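Local coordinates for metallo-beta-lactamase family protein (PDB 2ZO4) that binds two zinc ions in a metallo-beta-lactamase fold and probably acts as a metal-dependent hydrolase, its substrate not being established, at residues Ala34-Ala39 against Thr65-His70; His70-His75 against Pro169-Gly174. One frame throughout, in Å; residues are numbered along the deposited sequence.

Interaction 1: Ala34-Ala39 against Thr65-His70; sequences ALVDTA and TILLTH. With ZN (zinc ion), chain B.
Ala34-Val36 pairs with Thr65-Leu67 as neighbouring parallel strands in the six-stranded sheet of the metallo-beta-lactamase fold, and Asp37 and Thr69 carry the pairing on past them; with helix 43-55 between them, strands 32-36 and 65-68 make a beta-alpha-beta unit. The segment axes approach to 4.8 Å at 14°, and three parallel bridges run from Ala34-Thr65 to Val36-Leu67. Leu35 is held at both its N and its O: N donates to Thr65 O at 2.9 Å, and O accepts from Leu67 N in a nearly straight bond (176°). Asp37 N then donates to Leu67 O.

On one face of the sheet Ile66 CD1 rests against Leu35 CB, and the Thr38 and Ile66 side chains cross at about a right angle, CG2 to CG2 at 3.5 Å. Phe82 of helix 79-84 covers this face.

Beyond the strands the pairing passes to a carboxylate. Asp37 CG lies anti to its carbonyl carbon (chi1 -64°), and both oxygens turn their syn lone pairs to Thr69: OD1 takes Thr69 N at 2.9 Å, OD2 takes Thr69 OG1, also at 2.9 Å. Two bonds to one residue fix the carboxylate's rotation. OD2 is also hydrogen-bonded to His75. Thr69 OG1 in turn receives His70 ND1 at 2.7 Å, nearly in the imidazole plane, and His70 NE2 binds zinc at 2.2 Å. Buried Asp37 is thus a second-shell residue, consistent with its orienting Thr69, which holds the His70 ring; its negative charge would probably make Thr69 OG1 a stronger acceptor for His70 ND1 and the ring a more electron-rich zinc ligand.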
loop_
_atom_site.group_PDB
_atom_site.type_symbol
_atom_site.label_atom_id
_atom_site.label_comp_id
_atom_site.label_asym_id
_atom_site.label_seq_id
_atom_site.Cartn_x
_atom_site.Cartn_y
_atom_site.Cartn_z
ATOM N N ALA A 34 -5.582 -19.868 1.361
ATOM C CA ALA A 34 -5.496 -18.546 0.750
ATOM C C ALA A 34 -4.361 -17.731 1.346
ATOM O O ALA A 34 -4.030 -17.883 2.519
ATOM C CB ALA A 34 -6.805 -17.803 0.915
ATOM N N LEU A 35 -3.770 -16.872 0.523
ATOM C CA LEU A 35 -2.790 -15.898 0.990
ATOM C C LEU A 35 -3.296 -14.470 0.836
ATOM O O LEU A 35 -3.827 -14.099 -0.216
ATOM C CB LEU A 35 -1.469 -16.039 0.234
ATOM C CG LEU A 35 -0.293 -16.787 0.870
ATOM C CD1 LEU A 35 0.858 -16.820 -0.116
ATOM C CD2 LEU A 35 0.158 -16.152 2.180
ATOM N N VAL A 36 -3.140 -13.686 1.900
ATOM C CA VAL A 36 -3.312 -12.244 1.832
ATOM C C VAL A 36 -1.918 -11.656 1.600
ATOM O O VAL A 36 -1.055 -11.720 2.484
ATOM C CB VAL A 36 -3.966 -11.668 3.116
ATOM C CG1 VAL A 36 -4.065 -10.152 3.043
ATOM C CG2 VAL A 36 -5.345 -12.280 3.338
ATOM N N ASP A 37 -1.714 -11.114 0.395
ATOM C CA ASP A 37 -0.421 -10.587 -0.079
ATOM C C ASP A 37 0.631 -11.689 -0.311
ATOM O O ASP A 37 0.478 -12.811 0.178
ATOM C CB ASP A 37 0.078 -9.439 0.813
ATOM C CG ASP A 37 -0.851 -8.230 0.770
ATOM O OD1 ASP A 37 -1.607 -8.097 -0.220
ATOM O OD2 ASP A 37 -0.829 -7.411 1.716
ATOM N N THR A 38 1.675 -11.374 -1.081
ATOM C CA THR A 38 2.517 -12.418 -1.687
ATOM C C THR A 38 4.025 -12.162 -1.681
ATOM O O THR A 38 4.779 -12.974 -2.216
ATOM C CB THR A 38 2.130 -12.671 -3.172
ATOM O OG1 THR A 38 2.330 -11.472 -3.935
ATOM C CG2 THR A 38 0.695 -13.126 -3.300
ATOM N N ALA A 39 4.461 -11.053 -1.086
ATOM C CA ALA A 39 5.851 -10.593 -1.205
ATOM C C ALA A 39 6.254 -10.427 -2.675
ATOM O O ALA A 39 5.444 -9.988 -3.495
ATOM C CB ALA A 39 6.815 -11.523 -0.453
ATOM N N THR A 65 -6.099 -19.318 -3.601
ATOM C CA THR A 65 -6.702 -17.977 -3.601
ATOM C C THR A 65 -5.690 -16.941 -3.129
ATOM O O THR A 65 -5.028 -17.126 -2.102
ATOM C CB THR A 65 -7.976 -17.899 -2.715
ATOM O OG1 THR A 65 -8.902 -18.906 -3.120
ATOM C CG2 THR A 65 -8.660 -16.527 -2.839
ATOM N N ILE A 66 -5.568 -15.860 -3.896
ATOM C CA ILE A 66 -4.715 -14.742 -3.527
ATOM C C ILE A 66 -5.570 -13.493 -3.345
ATOM O O ILE A 66 -6.301 -13.092 -4.257
ATOM C CB ILE A 66 -3.614 -14.469 -4.587
ATOM C CG1 ILE A 66 -2.796 -15.737 -4.894
ATOM C CG2 ILE A 66 -2.723 -13.295 -4.156
ATOM C CD1 ILE A 66 -1.939 -16.261 -3.744
ATOM N N LEU A 67 -5.475 -12.890 -2.163
ATOM C CA LEU A 67 -6.145 -11.625 -1.883
ATOM C C LEU A 67 -5.103 -10.520 -1.724
ATOM O O LEU A 67 -4.303 -10.550 -0.793
ATOM C CB LEU A 67 -7.022 -11.740 -0.626
ATOM C CG LEU A 67 -8.064 -12.870 -0.595
ATOM C CD1 LEU A 67 -8.760 -12.928 0.749
ATOM C CD2 LEU A 67 -9.091 -12.724 -1.720
ATOM N N LEU A 68 -5.111 -9.553 -2.639
ATOM C CA LEU A 68 -4.131 -8.463 -2.615
ATOM C C LEU A 68 -4.696 -7.189 -2.006
ATOM O O LEU A 68 -5.724 -6.682 -2.453
ATOM C CB LEU A 68 -3.598 -8.162 -4.025
ATOM C CG LEU A 68 -2.841 -9.267 -4.768
ATOM C CD1 LEU A 68 -2.396 -8.778 -6.145
ATOM C CD2 LEU A 68 -1.648 -9.778 -3.965
ATOM N N THR A 69 -4.010 -6.667 -0.994
ATOM C CA THR A 69 -4.387 -5.387 -0.402
ATOM C C THR A 69 -4.128 -4.244 -1.380
ATOM O O THR A 69 -4.950 -3.336 -1.504
ATOM C CB THR A 69 -3.660 -5.123 0.937
ATOM O OG1 THR A 69 -2.243 -5.120 0.726
ATOM C CG2 THR A 69 -4.030 -6.192 1.972
ATOM N N HIS A 70 -2.997 -4.310 -2.084
ATOM C CA HIS A 70 -2.626 -3.307 -3.086
ATOM C C HIS A 70 -1.495 -3.763 -4.022
ATOM O O HIS A 70 -0.965 -4.871 -3.883
ATOM C CB HIS A 70 -2.300 -1.955 -2.428
ATOM C CG HIS A 70 -1.169 -2.000 -1.442
ATOM N ND1 HIS A 70 -1.150 -2.852 -0.358
ATOM C CD2 HIS A 70 -0.038 -1.261 -1.357
ATOM C CE1 HIS A 70 -0.050 -2.648 0.344
ATOM N NE2 HIS A 70 0.642 -1.687 -0.239
HETATM ZN ZN ZN B . 2.352 -0.338 0.262
HETATM O O HOH W 1 4.035 -1.367 0.646
#

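Interaction 2: His70-His75 against Pro169-Gly174; sequences HHHPDH and PGHADG. With ZN (zinc ion), chain B; ZN (zinc ion), chain C.
His70-His75 and Pro169-Gly174 meet as two turns without any hydrogen bond between them; their closest CA atoms, those of His70 and Gly174, are 6.4 Å apart. His72 is the N-cap of helix 73-76, and the other turn is closed by a bond from Gly170 N to Ala172 O.

Zinc bridges the gap, bound by His70 NE2, His72 ND1 at 2.2 Å and His171 NE2 at 2.1 Å. His171 reaches it with CG anti to the backbone N (chi1 179°), and its ND1 is hydrogen-bonded to Asn199 O. The edge of His72 faces the His171 ring in an offset edge-to-face pair, planes at 70° and centroids 4.6 Å apart; the NE2 atom of His171 lies near the His72 plane. Ala172 CB packs against His70 CB at 3.7 Å and His71 CE1 at 3.9 Å. The far nitrogen of His72, NE2, donates to a water at 2.8 Å.

Asp74 OD2 and His75 NE2 bind the second zinc, and a water lies 2.0 Å from each metal, as in the dinuclear sites of this superfamily. Asp190 binds both ions and His233 completes the second site. The histidine-rich turn joins strand 65-68 to helix 73-76; the His171 turn links strands 161-167 and 176-180 of the five-stranded sheet.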
loop_
_atom_site.group_PDB
_atom_site.type_symbol
_atom_site.label_atom_id
_atom_site.label_comp_id
_atom_site.label_asym_id
_atom_site.label_seq_id
_atom_site.Cartn_x
_atom_site.Cartn_y
_atom_site.Cartn_z
ATOM N N HIS A 70 -2.997 -4.310 -2.084
ATOM C CA HIS A 70 -2.626 -3.307 -3.086
ATOM C C HIS A 70 -1.495 -3.763 -4.022
ATOM O O HIS A 70 -0.965 -4.871 -3.883
ATOM C CB HIS A 70 -2.300 -1.955 -2.428
ATOM C CG HIS A 70 -1.169 -2.000 -1.442
ATOM N ND1 HIS A 70 -1.150 -2.852 -0.358
ATOM C CD2 HIS A 70 -0.038 -1.261 -1.357
ATOM C CE1 HIS A 70 -0.050 -2.648 0.344
ATOM N NE2 HIS A 70 0.642 -1.687 -0.239
ATOM N N HIS A 71 -1.137 -2.884 -4.959
ATOM C CA HIS A 71 -0.233 -3.193 -6.069
ATOM C C HIS A 71 1.258 -3.015 -5.774
ATOM O O HIS A 71 2.090 -3.300 -6.646
ATOM C CB HIS A 71 -0.567 -2.299 -7.268
ATOM C CG HIS A 71 -0.102 -0.885 -7.098
ATOM N ND1 HIS A 71 -0.816 0.050 -6.381
ATOM C CD2 HIS A 71 1.013 -0.251 -7.534
ATOM C CE1 HIS A 71 -0.168 1.201 -6.391
ATOM N NE2 HIS A 71 0.943 1.045 -7.086
ATOM N N HIS A 72 1.606 -2.507 -4.593
ATOM C CA HIS A 72 3.016 -2.272 -4.280
ATOM C C HIS A 72 3.786 -3.595 -4.328
ATOM O O HIS A 72 3.231 -4.646 -3.983
ATOM C CB HIS A 72 3.192 -1.549 -2.936
ATOM C CG HIS A 72 2.674 -0.140 -2.931
ATOM N ND1 HIS A 72 2.485 0.579 -1.770
ATOM C CD2 HIS A 72 2.291 0.676 -3.943
ATOM C CE1 HIS A 72 2.019 1.779 -2.068
ATOM N NE2 HIS A 72 1.892 1.864 -3.379
ATOM N N PRO A 73 5.058 -3.553 -4.772
ATOM C CA PRO A 73 5.809 -4.773 -5.092
ATOM C C PRO A 73 5.915 -5.772 -3.935
ATOM O O PRO A 73 5.872 -6.977 -4.165
ATOM C CB PRO A 73 7.199 -4.245 -5.478
ATOM C CG PRO A 73 7.266 -2.858 -4.917
ATOM C CD PRO A 73 5.871 -2.340 -4.980
ATOM N N ASP A 74 6.039 -5.269 -2.708
ATOM C CA ASP A 74 6.135 -6.112 -1.510
ATOM C C ASP A 74 4.858 -6.898 -1.161
ATOM O O ASP A 74 4.887 -7.779 -0.302
ATOM C CB ASP A 74 6.622 -5.288 -0.304
ATOM C CG ASP A 74 5.792 -4.031 -0.060
ATOM O OD1 ASP A 74 5.380 -3.360 -1.037
ATOM O OD2 ASP A 74 5.565 -3.703 1.125
ATOM N N HIS A 75 3.752 -6.581 -1.826
ATOM C CA HIS A 75 2.471 -7.257 -1.590
ATOM C C HIS A 75 1.995 -7.999 -2.842
ATOM O O HIS A 75 1.339 -9.036 -2.759
ATOM C CB HIS A 75 1.412 -6.235 -1.150
ATOM C CG HIS A 75 1.772 -5.491 0.102
ATOM N ND1 HIS A 75 1.248 -5.808 1.338
ATOM C CD2 HIS A 75 2.608 -4.447 0.308
ATOM C CE1 HIS A 75 1.747 -4.995 2.251
ATOM N NE2 HIS A 75 2.575 -4.158 1.652
ATOM N N PRO A 169 -8.579 3.868 0.011
ATOM C CA PRO A 169 -7.648 4.578 -0.864
ATOM C C PRO A 169 -6.781 5.578 -0.095
ATOM O O PRO A 169 -7.159 6.010 0.996
ATOM C CB PRO A 169 -8.575 5.314 -1.835
ATOM C CG PRO A 169 -9.842 5.505 -1.062
ATOM C CD PRO A 169 -9.977 4.257 -0.255
ATOM N N GLY A 170 -5.629 5.926 -0.664
ATOM C CA GLY A 170 -4.691 6.848 -0.032
ATOM C C GLY A 170 -3.266 6.361 -0.176
ATOM O O GLY A 170 -2.483 6.922 -0.944
ATOM N N HIS A 171 -2.931 5.309 0.566
ATOM C CA HIS A 171 -1.644 4.641 0.419
ATOM C C HIS A 171 -1.486 4.069 -0.995
ATOM O O HIS A 171 -0.408 4.123 -1.580
ATOM C CB HIS A 171 -1.494 3.541 1.465
ATOM C CG HIS A 171 -0.202 2.793 1.366
ATOM N ND1 HIS A 171 0.996 3.322 1.793
ATOM C CD2 HIS A 171 0.083 1.568 0.870
ATOM C CE1 HIS A 171 1.962 2.450 1.580
ATOM N NE2 HIS A 171 1.436 1.376 1.021
ATOM N N ALA A 172 -2.572 3.509 -1.523
ATOM C CA ALA A 172 -2.674 3.142 -2.933
ATOM C C ALA A 172 -4.113 3.367 -3.358
ATOM O O ALA A 172 -5.022 3.341 -2.524
ATOM C CB ALA A 172 -2.257 1.689 -3.159
ATOM N N ASP A 173 -4.325 3.589 -4.651
ATOM C CA ASP A 173 -5.643 3.986 -5.164
ATOM C C ASP A 173 -6.731 2.939 -4.909
ATOM O O ASP A 173 -7.819 3.273 -4.441
ATOM C CB ASP A 173 -5.539 4.335 -6.650
ATOM C CG ASP A 173 -4.494 5.410 -6.915
ATOM O OD1 ASP A 173 -4.692 6.553 -6.455
ATOM O OD2 ASP A 173 -3.470 5.112 -7.571
ATOM N N GLY A 174 -6.423 1.679 -5.209
ATOM C CA GLY A 174 -7.342 0.570 -4.951
ATOM C C GLY A 174 -6.873 -0.267 -3.777
ATOM O O GLY A 174 -6.940 -1.499 -3.807
HETATM ZN ZN ZN B . 2.352 -0.338 0.262
HETATM ZN ZN ZN C . 3.814 -2.605 2.179
HETATM O O HOH W 2 0.672 3.967 -4.771
HETATM O O HOH W 1 4.035 -1.367 0.646
#

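Overall arrangement
Interaction 1 closes before interaction 2 opens along the chain, and His70 belongs to both; their centres lie about 12 Å apart. The first lies inside the six-stranded sheet, whereas the second brings a loop of the five-stranded sheet to the turn after strand 65-68, so that loops from the two sheets come together at the zinc pair. A second join is direct: besides the Asp37-His75 bond, Thr38 OG1 lies 2.9 Å from His75 O, a probable hydrogen bond. The strand ends of 34-39 and 65-70 therefore probably help position ligands of both metals, His70 for one and His75 for the other, consistent with a preorganised dinuclear centre.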